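Local coordinates for peptidoglycan-recognition protein-SD (Drosophila melanogaster, PDB 2RKQ) that binds bacterial peptidoglycan and activates the Toll pathway as part of the innate immune response of the fly, at residues A[1-9]-A[121-129]; A[18-26]-A[80-88]. All coordinates share one frame; numbering follows the deposited sequence. Where two conformers were deposited one is given.

Contact 1 of 2, residues A[1-9]-A[121-129]; sequences EVPIVTRAE and ELLEQAVKQ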
ATOM      1  N   GLU A   1      14.323   3.993  -9.697  1.00 22.66           N
ATOM      2  CA  GLU A   1      14.401   3.923  -8.207  1.00 22.68           C
ATOM      3  C   GLU A   1      13.534   5.010  -7.602  1.00 21.95           C
ATOM      4  O   GLU A   1      13.198   5.980  -8.273  1.00 22.10           O
ATOM      5  CB  GLU A   1      15.853   4.064  -7.738  1.00 23.45           C
ATOM      6  CG  GLU A   1      16.694   2.784  -7.924  1.00 27.19           C
ATOM      7  CD  GLU A   1      17.097   2.482  -9.382  1.00 32.75           C
ATOM      8  OE1 GLU A   1      16.290   2.689 -10.320  1.00 34.97           O
ATOM      9  OE2 GLU A   1      18.234   1.999  -9.590  1.00 35.99           O
ATOM     10  N   VAL A   2      13.160   4.833  -6.337  1.00 20.11           N
ATOM     11  CA  VAL A   2      12.367   5.821  -5.614  1.00 19.39           C
ATOM     12  C   VAL A   2      12.787   5.811  -4.137  1.00 18.20           C
ATOM     13  O   VAL A   2      12.969   4.743  -3.533  1.00 18.48           O
ATOM     14  CB  VAL A   2      10.836   5.598  -5.831  1.00 19.47           C
ATOM     15  CG1 VAL A   2      10.400   4.215  -5.351  1.00 20.39           C
ATOM     16  CG2 VAL A   2      10.014   6.705  -5.194  1.00 20.07           C
ATOM     17  N   PRO A   3      12.994   7.006  -3.546  1.00 16.89           N
ATOM     18  CA  PRO A   3      13.354   6.985  -2.149  1.00 16.30           C
ATOM     19  C   PRO A   3      12.192   6.474  -1.306  1.00 16.26           C
ATOM     20  O   PRO A   3      11.026   6.559  -1.711  1.00 16.37           O
ATOM     21  CB  PRO A   3      13.687   8.450  -1.812  1.00 16.71           C
ATOM     22  CG  PRO A   3      13.634   9.206  -3.078  1.00 17.28           C
ATOM     23  CD  PRO A   3      12.910   8.371  -4.095  1.00 16.28           C
ATOM     24  N   ILE A   4      12.542   5.899  -0.170  1.00 15.04           N
ATOM     25  CA  ILE A   4      11.553   5.362   0.760  1.00 14.37           C
ATOM     26  C   ILE A   4      11.720   6.125   2.064  1.00 13.77           C
ATOM     27  O   ILE A   4      12.832   6.254   2.581  1.00 14.01           O
ATOM     28  CB  ILE A   4      11.765   3.850   1.011  1.00 14.64           C
ATOM     29  CG1 ILE A   4      11.702   3.036  -0.297  1.00 16.05           C
ATOM     30  CG2 ILE A   4      10.751   3.304   2.060  1.00 14.81           C
ATOM     31  CD1 ILE A   4      10.383   3.162  -1.043  1.00 15.78           C
ATOM     32  N   VAL A   5      10.618   6.662   2.583  1.00 13.34           N
ATOM     33  CA  VAL A   5      10.622   7.201   3.938  1.00 12.64           C
ATOM     34  C   VAL A   5      10.503   6.013   4.877  1.00 13.34           C
ATOM     35  O   VAL A   5       9.426   5.421   5.026  1.00 13.54           O
ATOM     36  CB  VAL A   5       9.464   8.166   4.166  1.00 12.18           C
ATOM     37  CG1 VAL A   5       9.508   8.722   5.600  1.00 13.66           C
ATOM     38  CG2 VAL A   5       9.482   9.307   3.136  1.00 12.09           C
ATOM     39  N   THR A   6      11.616   5.650   5.493  1.00 13.28           N
ATOM     40  CA  THR A   6      11.649   4.472   6.335  1.00 14.17           C
ATOM     41  C   THR A   6      10.820   4.682   7.583  1.00 13.21           C
ATOM     42  O   THR A   6      10.467   5.809   7.941  1.00 13.54           O
ATOM     43  CB  THR A   6      13.065   4.125   6.760  1.00 14.89           C
ATOM     44  OG1 THR A   6      13.597   5.199   7.541  1.00 16.84           O
ATOM     45  CG2 THR A   6      13.950   3.854   5.540  1.00 17.21           C
ATOM     46  N   ARG A   7      10.503   3.571   8.235  1.00 13.06           N
ATOM     47  CA  ARG A   7       9.712   3.617   9.451  1.00 13.29           C
ATOM     48  C   ARG A   7      10.286   4.619  10.440  1.00 13.45           C
ATOM     49  O   ARG A   7       9.550   5.402  11.026  1.00 14.10           O
ATOM     50  CB  ARG A   7       9.642   2.228  10.085  1.00 12.75           C
ATOM     51  CG  ARG A   7       8.916   1.174   9.235  1.00 12.71           C
ATOM     52  CD  ARG A   7       8.891  -0.157   9.962  1.00 12.55           C
ATOM     53  NE  ARG A   7       7.982  -0.121  11.116  1.00 12.22           N
ATOM     54  CZ  ARG A   7       6.718  -0.558  11.084  1.00 12.41           C
ATOM     55  NH1 ARG A   7       6.187  -1.035   9.965  1.00 13.13           N
ATOM     56  NH2 ARG A   7       5.973  -0.515  12.185  1.00 12.64           N
ATOM     57  N   ALA A   8      11.608   4.606  10.631  1.00 14.32           N
ATOM     58  CA  ALA A   8      12.213   5.547  11.581  1.00 15.38           C
ATOM     59  C   ALA A   8      11.982   7.001  11.166  1.00 14.84           C
ATOM     60  O   ALA A   8      11.759   7.883  12.010  1.00 15.61           O
ATOM     61  CB  ALA A   8      13.706   5.270  11.739  1.00 16.30           C
ATOM     62  N   GLU A   9      12.036   7.244   9.858  1.00 14.94           N
ATOM     63  CA  GLU A   9      11.876   8.599   9.312  1.00 14.83           C
ATOM     64  C   GLU A   9      10.471   9.165   9.467  1.00 15.09           C
ATOM     65  O   GLU A   9      10.301  10.381   9.475  1.00 16.19           O
ATOM     66  CB  GLU A   9      12.311   8.644   7.850  1.00 14.94           C
ATOM     67  CG  GLU A   9      13.819   8.551   7.652  1.00 17.18           C
ATOM     68  CD  GLU A   9      14.162   8.385   6.187  1.00 18.93           C
ATOM     69  OE1 GLU A   9      14.412   9.410   5.521  1.00 23.36           O
ATOM     70  OE2 GLU A   9      14.150   7.243   5.702  1.00 19.75           O
ATOM     71  N   GLU A 121       7.110   3.730  -9.954  1.00 12.23           N
ATOM     72  CA  GLU A 121       8.532   3.586  -9.669  1.00 11.68           C
ATOM     73  C   GLU A 121       8.739   2.572  -8.552  1.00 11.29           C
ATOM     74  O   GLU A 121       9.684   1.770  -8.581  1.00 12.38           O
ATOM     75  CB  GLU A 121       9.141   4.945  -9.282  1.00 12.14           C
ATOM     76  CG  GLU A 121       9.210   5.915 -10.449  1.00 15.23           C
ATOM     77  CD  GLU A 121       9.182   7.366 -10.034  1.00 19.06           C
ATOM     78  OE1 GLU A 121       9.425   7.651  -8.850  1.00 21.25           O
ATOM     79  OE2 GLU A 121       8.915   8.230 -10.913  1.00 22.77           O
ATOM     80  N   LEU A 122       7.840   2.576  -7.576  1.00 11.33           N
ATOM     81  CA  LEU A 122       7.923   1.610  -6.493  1.00 10.78           C
ATOM     82  C   LEU A 122       7.746   0.176  -6.965  1.00 11.39           C
ATOM     83  O   LEU A 122       8.473  -0.709  -6.521  1.00 11.70           O
ATOM     84  CB  LEU A 122       6.871   1.957  -5.450  1.00 10.85           C
ATOM     85  CG  LEU A 122       6.730   0.959  -4.303  1.00 10.43           C
ATOM     86  CD1 LEU A 122       7.999   0.953  -3.483  1.00 12.59           C
ATOM     87  CD2 LEU A 122       5.538   1.357  -3.455  1.00 10.61           C
ATOM     88  N   LEU A 123       6.789  -0.064  -7.864  1.00 11.10           N
ATOM     89  CA  LEU A 123       6.601  -1.402  -8.388  1.00 10.90           C
ATOM     90  C   LEU A 123       7.851  -1.875  -9.107  1.00 11.27           C
ATOM     91  O   LEU A 123       8.303  -3.001  -8.906  1.00 11.72           O
ATOM     92  CB  LEU A 123       5.384  -1.451  -9.313  1.00 11.15           C
ATOM     93  CG  LEU A 123       4.051  -1.319  -8.575  1.00 11.00           C
ATOM     94  CD1 LEU A 123       2.924  -0.963  -9.529  1.00 13.28           C
ATOM     95  CD2 LEU A 123       3.760  -2.610  -7.795  1.00 12.77           C
ATOM     96  N   GLU A 124       8.414  -1.003  -9.930  1.00 11.28           N
ATOM     97  CA  GLU A 124       9.652  -1.335 -10.641  1.00 12.30           C
ATOM     98  C   GLU A 124      10.760  -1.674  -9.656  1.00 12.25           C
ATOM     99  O   GLU A 124      11.488  -2.664  -9.832  1.00 12.62           O
ATOM    100  CB  GLU A 124      10.076  -0.187 -11.542  1.00 13.00           C
ATOM    101  CG  GLU A 124      11.338  -0.507 -12.342  1.00 17.25           C
ATOM    102  CD  GLU A 124      11.914   0.694 -13.047  1.00 24.65           C
ATOM    103  OE1 GLU A 124      13.069   0.609 -13.518  1.00 26.82           O
ATOM    104  OE2 GLU A 124      11.233   1.736 -13.112  1.00 30.23           O
ATOM    105  N   GLN A 125      10.875  -0.853  -8.618  1.00 12.36           N
ATOM    106  CA  GLN A 125      11.890  -1.068  -7.604  1.00 12.20           C
ATOM    107  C   GLN A 125      11.671  -2.367  -6.827  1.00 12.29           C
ATOM    108  O   GLN A 125      12.611  -3.097  -6.547  1.00 12.81           O
ATOM    109  CB  GLN A 125      11.889   0.120  -6.659  1.00 12.26           C
ATOM    110  CG  GLN A 125      12.866  -0.003  -5.515  1.00 13.19           C
ATOM    111  CD  GLN A 125      13.118   1.335  -4.882  1.00 16.24           C
ATOM    112  OE1 GLN A 125      12.592   1.643  -3.802  1.00 19.05           O
ATOM    113  NE2 GLN A 125      13.870   2.168  -5.572  1.00 14.82           N
ATOM    114  N   ALA A 126      10.423  -2.642  -6.484  1.00 11.90           N
ATOM    115  CA  ALA A 126      10.111  -3.862  -5.760  1.00 11.44           C
ATOM    116  C   ALA A 126      10.500  -5.096  -6.578  1.00 11.27           C
ATOM    117  O   ALA A 126      10.981  -6.088  -6.017  1.00 11.44           O
ATOM    118  CB  ALA A 126       8.627  -3.902  -5.405  1.00 11.31           C
ATOM    119  N   VAL A 127      10.274  -5.057  -7.899  1.00 11.30           N
ATOM    120  CA  VAL A 127      10.740  -6.159  -8.757  1.00 12.16           C
ATOM    121  C   VAL A 127      12.266  -6.263  -8.741  1.00 12.88           C
ATOM    122  O   VAL A 127      12.804  -7.357  -8.535  1.00 13.19           O
ATOM    123  CB  VAL A 127      10.230  -6.017 -10.205  1.00 11.14           C
ATOM    124  CG1 VAL A 127      10.840  -7.095 -11.102  1.00 12.45           C
ATOM    125  CG2 VAL A 127       8.693  -6.104 -10.239  1.00 12.41           C
ATOM    126  N   LYS A 128      12.949  -5.137  -8.928  1.00 13.01           N
ATOM    127  CA  LYS A 128      14.419  -5.172  -8.959  1.00 14.07           C
ATOM    128  C   LYS A 128      15.036  -5.647  -7.659  1.00 14.62           C
ATOM    129  O   LYS A 128      16.123  -6.251  -7.654  1.00 15.92           O
ATOM    130  CB  LYS A 128      14.967  -3.808  -9.336  1.00 14.00           C
ATOM    131  CG  LYS A 128      14.851  -3.573 -10.805  1.00 15.93           C
ATOM    132  CD  LYS A 128      15.076  -2.133 -11.158  1.00 16.02           C
ATOM    133  CE  LYS A 128      15.322  -2.051 -12.648  1.00 19.12           C
ATOM    134  NZ  LYS A 128      15.621  -0.664 -13.060  1.00 20.32           N
ATOM    135  N   GLN A 129      14.344  -5.381  -6.559  1.00 14.24           N
ATOM    136  CA  GLN A 129      14.823  -5.748  -5.235  1.00 15.32           C
ATOM    137  C   GLN A 129      14.328  -7.114  -4.767  1.00 14.78           C
ATOM    138  O   GLN A 129      14.552  -7.489  -3.605  1.00 15.63           O
ATOM    139  CB  GLN A 129      14.444  -4.669  -4.226  1.00 15.46           C
ATOM    140  CG  GLN A 129      15.163  -3.365  -4.492  1.00 18.75           C
ATOM    141  CD  GLN A 129      14.811  -2.276  -3.498  1.00 23.89           C
ATOM    142  OE1 GLN A 129      13.936  -2.445  -2.645  1.00 28.28           O
ATOM    143  NE2 GLN A 129      15.490  -1.141  -3.613  1.00 26.88           N
TER
HETATM  144  O   HOH W   1      11.933   2.535  -9.954  1.00 19.81           O
HETATM  145  O   HOH W   2      12.065   8.228  -8.619  1.00 24.82           O
HETATM  146  O   HOH W   3      17.681   0.202 -11.445  1.00 29.35           O

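Contact 2 of 2, residues A[18-26]-A[80-88]; sequences AIDSMVTPL and GRSPSQRGA. Unlike the reference sequence in segment 18-26: Val23 (reference Glu).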
ATOM      1  N   ALA A  18       2.645 -10.456  16.821  1.00 17.06           N
ATOM      2  CA  ALA A  18       3.312 -11.249  15.815  1.00 16.82           C
ATOM      3  C   ALA A  18       2.664 -11.009  14.483  1.00 16.51           C
ATOM      4  O   ALA A  18       1.465 -10.713  14.388  1.00 16.96           O
ATOM      5  CB  ALA A  18       3.226 -12.729  16.180  1.00 16.93           C
ATOM      6  N   ILE A  19       3.482 -11.109  13.445  1.00 15.94           N
ATOM      7  CA  ILE A  19       2.970 -11.071  12.099  1.00 15.62           C
ATOM      8  C   ILE A  19       3.499 -12.297  11.384  1.00 15.84           C
ATOM      9  O   ILE A  19       4.689 -12.588  11.464  1.00 16.15           O
ATOM     10  CB  ILE A  19       3.399  -9.796  11.371  1.00 14.80           C
ATOM     11  CG1 ILE A  19       2.802  -8.562  12.054  1.00 15.55           C
ATOM     12  CG2 ILE A  19       2.891  -9.826   9.932  1.00 15.45           C
ATOM     13  CD1 ILE A  19       3.456  -7.264  11.615  1.00 15.51           C
ATOM     14  N   ASP A  20       2.615 -13.003  10.690  1.00 16.86           N
ATOM     15  CA  ASP A  20       3.031 -14.170   9.915  1.00 17.26           C
ATOM     16  C   ASP A  20       3.987 -13.786   8.795  1.00 16.97           C
ATOM     17  O   ASP A  20       3.916 -12.678   8.274  1.00 16.01           O
ATOM     18  CB  ASP A  20       1.812 -14.896   9.357  1.00 18.48           C
ATOM     19  CG  ASP A  20       1.109 -15.744  10.413  1.00 23.13           C
ATOM     20  OD1 ASP A  20       1.810 -16.411  11.209  1.00 29.00           O
ATOM     21  OD2 ASP A  20      -0.135 -15.725  10.447  1.00 27.73           O
ATOM     22  N   SER A  21       4.890 -14.695   8.434  1.00 17.26           N
ATOM     23  CA  SER A  21       5.855 -14.434   7.368  1.00 17.47           C
ATOM     24  C   SER A  21       5.287 -14.728   5.977  1.00 17.34           C
ATOM     25  O   SER A  21       4.322 -15.491   5.818  1.00 16.77           O
ATOM     26  CB  SER A  21       7.109 -15.275   7.595  1.00 18.53           C
ATOM     27  OG  SER A  21       6.790 -16.646   7.507  1.00 23.33           O
ATOM     28  N   MET A  22       5.891 -14.107   4.971  1.00 16.32           N
ATOM     29  CA  MET A  22       5.591 -14.429   3.573  1.00 16.71           C
ATOM     30  C   MET A  22       6.891 -14.659   2.845  1.00 17.34           C
ATOM     31  O   MET A  22       7.909 -14.081   3.207  1.00 18.05           O
ATOM     32  CB  MET A  22       4.871 -13.286   2.872  1.00 17.27           C
ATOM     33  CG  MET A  22       3.549 -12.944   3.450  1.00 16.46           C
ATOM     34  SD  MET A  22       2.616 -11.933   2.289  1.00 13.97           S
ATOM     35  CE  MET A  22       3.512 -10.390   2.218  1.00 13.79           C
ATOM     36  N   VAL A  23       6.823 -15.479   1.802  1.00 17.78           N
ATOM     37  CA  VAL A  23       7.975 -15.805   0.977  1.00 19.22           C
ATOM     38  C   VAL A  23       8.069 -14.760  -0.128  1.00 18.27           C
ATOM     39  O   VAL A  23       7.113 -14.569  -0.861  1.00 19.78           O
ATOM     40  CB  VAL A  23       7.794 -17.224   0.374  1.00 19.41           C
ATOM     41  CG1 VAL A  23       8.839 -17.521  -0.701  1.00 22.02           C
ATOM     42  CG2 VAL A  23       7.823 -18.280   1.495  1.00 22.11           C
ATOM     43  N   THR A  24       9.198 -14.060  -0.206  1.00 18.38           N
ATOM     44  CA  THR A  24       9.462 -13.100  -1.283  1.00 17.38           C
ATOM     45  C   THR A  24      10.333 -13.800  -2.335  1.00 16.92           C
ATOM     46  O   THR A  24      11.091 -14.715  -1.992  1.00 18.48           O
ATOM     47  CB  THR A  24      10.217 -11.857  -0.779  1.00 17.84           C
ATOM     48  OG1 THR A  24      11.431 -12.288  -0.156  1.00 17.95           O
ATOM     49  CG2 THR A  24       9.379 -11.056   0.205  1.00 17.54           C
ATOM     50  N   PRO A  25      10.258 -13.369  -3.606  1.00 15.97           N
ATOM     51  CA  PRO A  25       9.426 -12.287  -4.140  1.00 14.96           C
ATOM     52  C   PRO A  25       7.954 -12.664  -4.159  1.00 13.44           C
ATOM     53  O   PRO A  25       7.596 -13.826  -4.372  1.00 13.74           O
ATOM     54  CB  PRO A  25       9.970 -12.106  -5.562  1.00 15.29           C
ATOM     55  CG  PRO A  25      10.538 -13.429  -5.913  1.00 18.02           C
ATOM     56  CD  PRO A  25      11.110 -13.974  -4.653  1.00 15.97           C
ATOM     57  N   LEU A  26       7.104 -11.667  -3.907  1.00 12.88           N
ATOM     58  CA  LEU A  26       5.676 -11.897  -3.800  1.00 12.19           C
ATOM     59  C   LEU A  26       5.031 -11.956  -5.166  1.00 12.25           C
ATOM     60  O   LEU A  26       5.407 -11.185  -6.045  1.00 13.03           O
ATOM     61  CB  LEU A  26       5.035 -10.783  -2.992  1.00 12.28           C
ATOM     62  CG  LEU A  26       5.610 -10.615  -1.591  1.00 11.64           C
ATOM     63  CD1 LEU A  26       5.187  -9.292  -0.997  1.00 12.36           C
ATOM     64  CD2 LEU A  26       5.198 -11.778  -0.687  1.00 13.71           C
ATOM     65  N   GLY A  80       5.943   0.599   5.333  1.00 10.85           N
ATOM     66  CA  GLY A  80       5.070  -0.055   6.312  1.00 10.94           C
ATOM     67  C   GLY A  80       5.686  -1.367   6.760  1.00 11.71           C
ATOM     68  O   GLY A  80       6.863  -1.418   7.150  1.00 11.99           O
ATOM     69  N   ARG A  81       4.896  -2.442   6.714  1.00 11.19           N
ATOM     70  CA  ARG A  81       5.444  -3.776   7.008  1.00 12.19           C
ATOM     71  C   ARG A  81       6.512  -4.186   6.018  1.00 12.69           C
ATOM     72  O   ARG A  81       6.507  -3.743   4.872  1.00 12.32           O
ATOM     73  CB  ARG A  81       4.352  -4.841   6.957  1.00 11.57           C
ATOM     74  CG  ARG A  81       3.270  -4.631   7.962  1.00 12.14           C
ATOM     75  CD  ARG A  81       2.166  -5.686   7.830  1.00 11.35           C
ATOM     76  NE  ARG A  81       1.110  -5.305   8.761  1.00 10.22           N
ATOM     77  CZ  ARG A  81       0.292  -6.149   9.397  1.00 10.57           C
ATOM     78  NH1 ARG A  81       0.347  -7.467   9.192  1.00 10.98           N
ATOM     79  NH2 ARG A  81      -0.600  -5.651  10.254  1.00 11.25           N
ATOM     80  N   SER A  82       7.422  -5.065   6.449  1.00 13.52           N
ATOM     81  CA  SER A  82       8.377  -5.667   5.544  1.00 14.74           C
ATOM     82  C   SER A  82       7.657  -6.528   4.512  1.00 14.05           C
ATOM     83  O   SER A  82       6.664  -7.170   4.850  1.00 13.91           O
ATOM     84  CB  SER A  82       9.319  -6.577   6.324  1.00 14.98           C
ATOM     85  OG  SER A  82      10.178  -7.248   5.427  1.00 18.45           O
ATOM     86  N   PRO A  83       8.152  -6.569   3.261  1.00 15.24           N
ATOM     87  CA  PRO A  83       7.549  -7.478   2.302  1.00 14.84           C
ATOM     88  C   PRO A  83       7.536  -8.945   2.723  1.00 15.05           C
ATOM     89  O   PRO A  83       6.735  -9.709   2.179  1.00 14.84           O
ATOM     90  CB  PRO A  83       8.416  -7.286   1.051  1.00 15.70           C
ATOM     91  CG  PRO A  83       8.938  -5.902   1.191  1.00 17.61           C
ATOM     92  CD  PRO A  83       9.222  -5.759   2.638  1.00 15.76           C
ATOM     93  N   SER A  84       8.405  -9.346   3.659  1.00 14.64           N
ATOM     94  CA  SER A  84       8.364 -10.728   4.155  1.00 14.52           C
ATOM     95  C   SER A  84       7.438 -10.903   5.349  1.00 14.22           C
ATOM     96  O   SER A  84       7.457 -11.944   6.015  1.00 14.09           O
ATOM     97  CB  SER A  84       9.755 -11.278   4.526  1.00 15.64           C
ATOM     98  OG  SER A  84      10.802 -10.716   3.773  0.50 15.86           O
ATOM     99  N   GLN A  85       6.653  -9.871   5.646  1.00 13.30           N
ATOM    100  CA  GLN A  85       5.623  -9.965   6.679  1.00 13.22           C
ATOM    101  C   GLN A  85       4.275  -9.855   5.993  1.00 12.09           C
ATOM    102  O   GLN A  85       4.037  -8.911   5.246  1.00 12.74           O
ATOM    103  CB  GLN A  85       5.762  -8.831   7.716  1.00 13.69           C
ATOM    104  CG  GLN A  85       6.983  -8.972   8.606  1.00 15.25           C
ATOM    105  CD  GLN A  85       7.195  -7.776   9.521  1.00 14.71           C
ATOM    106  OE1 GLN A  85       7.547  -7.937  10.705  1.00 18.39           O
ATOM    107  NE2 GLN A  85       7.053  -6.577   8.984  1.00 13.41           N
ATOM    108  N   ARG A  86       3.382 -10.795   6.275  1.00 11.88           N
ATOM    109  CA  ARG A  86       2.033 -10.743   5.718  1.00 11.40           C
ATOM    110  C   ARG A  86       1.383  -9.407   6.051  1.00 12.10           C
ATOM    111  O   ARG A  86       1.571  -8.869   7.149  1.00 12.35           O
ATOM    112  CB  ARG A  86       1.205 -11.898   6.284  1.00 12.08           C
ATOM    113  CG  ARG A  86      -0.134 -12.051   5.595  1.00 13.69           C
ATOM    114  CD  ARG A  86      -0.970 -13.113   6.292  1.00 20.04           C
ATOM    115  NE  ARG A  86      -0.442 -14.447   6.038  1.00 23.25           N
ATOM    116  CZ  ARG A  86      -0.616 -15.510   6.817  1.00 25.81           C
ATOM    117  NH1 ARG A  86      -1.284 -15.418   7.963  1.00 27.42           N
ATOM    118  NH2 ARG A  86      -0.088 -16.668   6.449  1.00 26.60           N
ATOM    119  N   GLY A  87       0.662  -8.845   5.087  1.00 10.94           N
ATOM    120  CA  GLY A  87      -0.094  -7.627   5.333  1.00 11.82           C
ATOM    121  C   GLY A  87      -1.405  -7.912   6.033  1.00 11.65           C
ATOM    122  O   GLY A  87      -1.732  -9.065   6.329  1.00 11.84           O
ATOM    123  N   ALA A  88      -2.132  -6.841   6.331  1.00 11.39           N
ATOM    124  CA  ALA A  88      -3.454  -6.942   6.942  1.00 11.44           C
ATOM    125  C   ALA A  88      -4.349  -5.979   6.192  1.00 13.03           C
ATOM    126  O   ALA A  88      -4.574  -4.839   6.621  1.00 15.21           O
ATOM    127  CB  ALA A  88      -3.402  -6.599   8.430  1.00 12.04           C
TER
HETATM  128  O   HOH W   4       1.724 -15.615   4.696  1.00 24.49           O

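Contact 1 of 2, residues A[1-9]-A[121-129]
Val2, Glu1 and Ile4 lay the start of the chain across the C-terminal half of helix 113-128, in a contact that is partly apolar beneath and water-bridged along its exposed side. Val2 does most of the apolar work. Its CG1 sits between the backbone N and the carbonyl carbon (chi1 60°), which turns it onto the helix, 3.8 Å from Leu122 N and 4.2 Å from Leu122 CB. Its other branch, CG2, leans on Glu121, reaching OE1 at 3.8 Å. The end of Ile4 crosses Leu122 at about a right angle, CD1 to CD1 at 4.1 Å. Between Val2 and Ile4 the amide of Gln125, carried on a side chain extended beyond CG, is set against the backbone of Val2.

Water takes over around Glu1. Water 1 accepts from Glu1 N at 2.8 Å and donates to Glu121 O at 2.7 Å, while water 2 donates to Glu121 OE1. The third water joins the Glu1 carboxylate to Lys128, accepting from NZ at 2.8 Å; the same ammonium makes a salt bridge with Glu124 OE1 one helical turn back. Beyond Ile4, Val5 bonds to strand 77-79, so the segment passes from helix surface to sheet edge: an N-terminal arm laid over a helix that itself packs on the sheet through Leu122 and Leu123 on Ile100, in the mixed alpha/beta fold shared by peptidoglycan-recognition proteins and related amidases.

Contact 2 of 2, residues A[18-26]-A[80-88]
Ser21 and Gln85 face each other as a non-hydrogen-bonded pair in a single antiparallel bridge, and the backbone bonds lie on both sides of it. Arg86 N donates to Asp20 O at 2.8 Å. Met22 N reaches Ser84 O at 2.9 Å, arriving well above the carbonyl plane, 64° out of it. A type I turn from Ser82 to Gln85 brings the second segment into position.

Asp20 also uses its side chain: OD2 forms a salt bridge with Arg86 NH1 at 2.8 Å, and its CB lies over one guanidinium face, with carboxylate and guanidinium planes 60° apart. Arg86 NH2 donates a hydrogen bond to water 4, which in turn donates to Ser21 O. The carbonyl of Arg86 accepts from Arg81 NH1 at 2.8 Å, close to the guanidinium plane, while Ile19 CD1 covers a face of that group. Arg81 NE and NH2 are satisfied by Ile65 O and Asp64 O. A bend at chi3 (-67°) swings Met22 CE to within 3.3 Å of Pro83 O.

The two loops thus meet just ahead of strand 26-33 and just after strand 77-79, where Gly80 and Arg81 still bond to the backbones of His68 and Tyr67.

In the fold
From the N terminus, the chain lies on helix 113-128 and then pairs as strand 4-5 with strand 77-79 at the sheet edge. Segment 18-26 follows as the approach to strand 26-33; its partner, 80-88, comes directly after strand 77-79, so contact 2 closes a loop that runs through strand 26-33, helix 42-58 and the strand pair 69-71 and 77-79. Both of its segments fall within the longer loop that contact 1 closes, so the two nest. Their centres are about 15 Å apart, and they touch through a weak hydrogen bond from Arg7 NH1 to Gly80 O. Contact 1 ties the N terminus to helix 113-128, contact 2 the approach to strand 26-33 to the loop after strand 77-79.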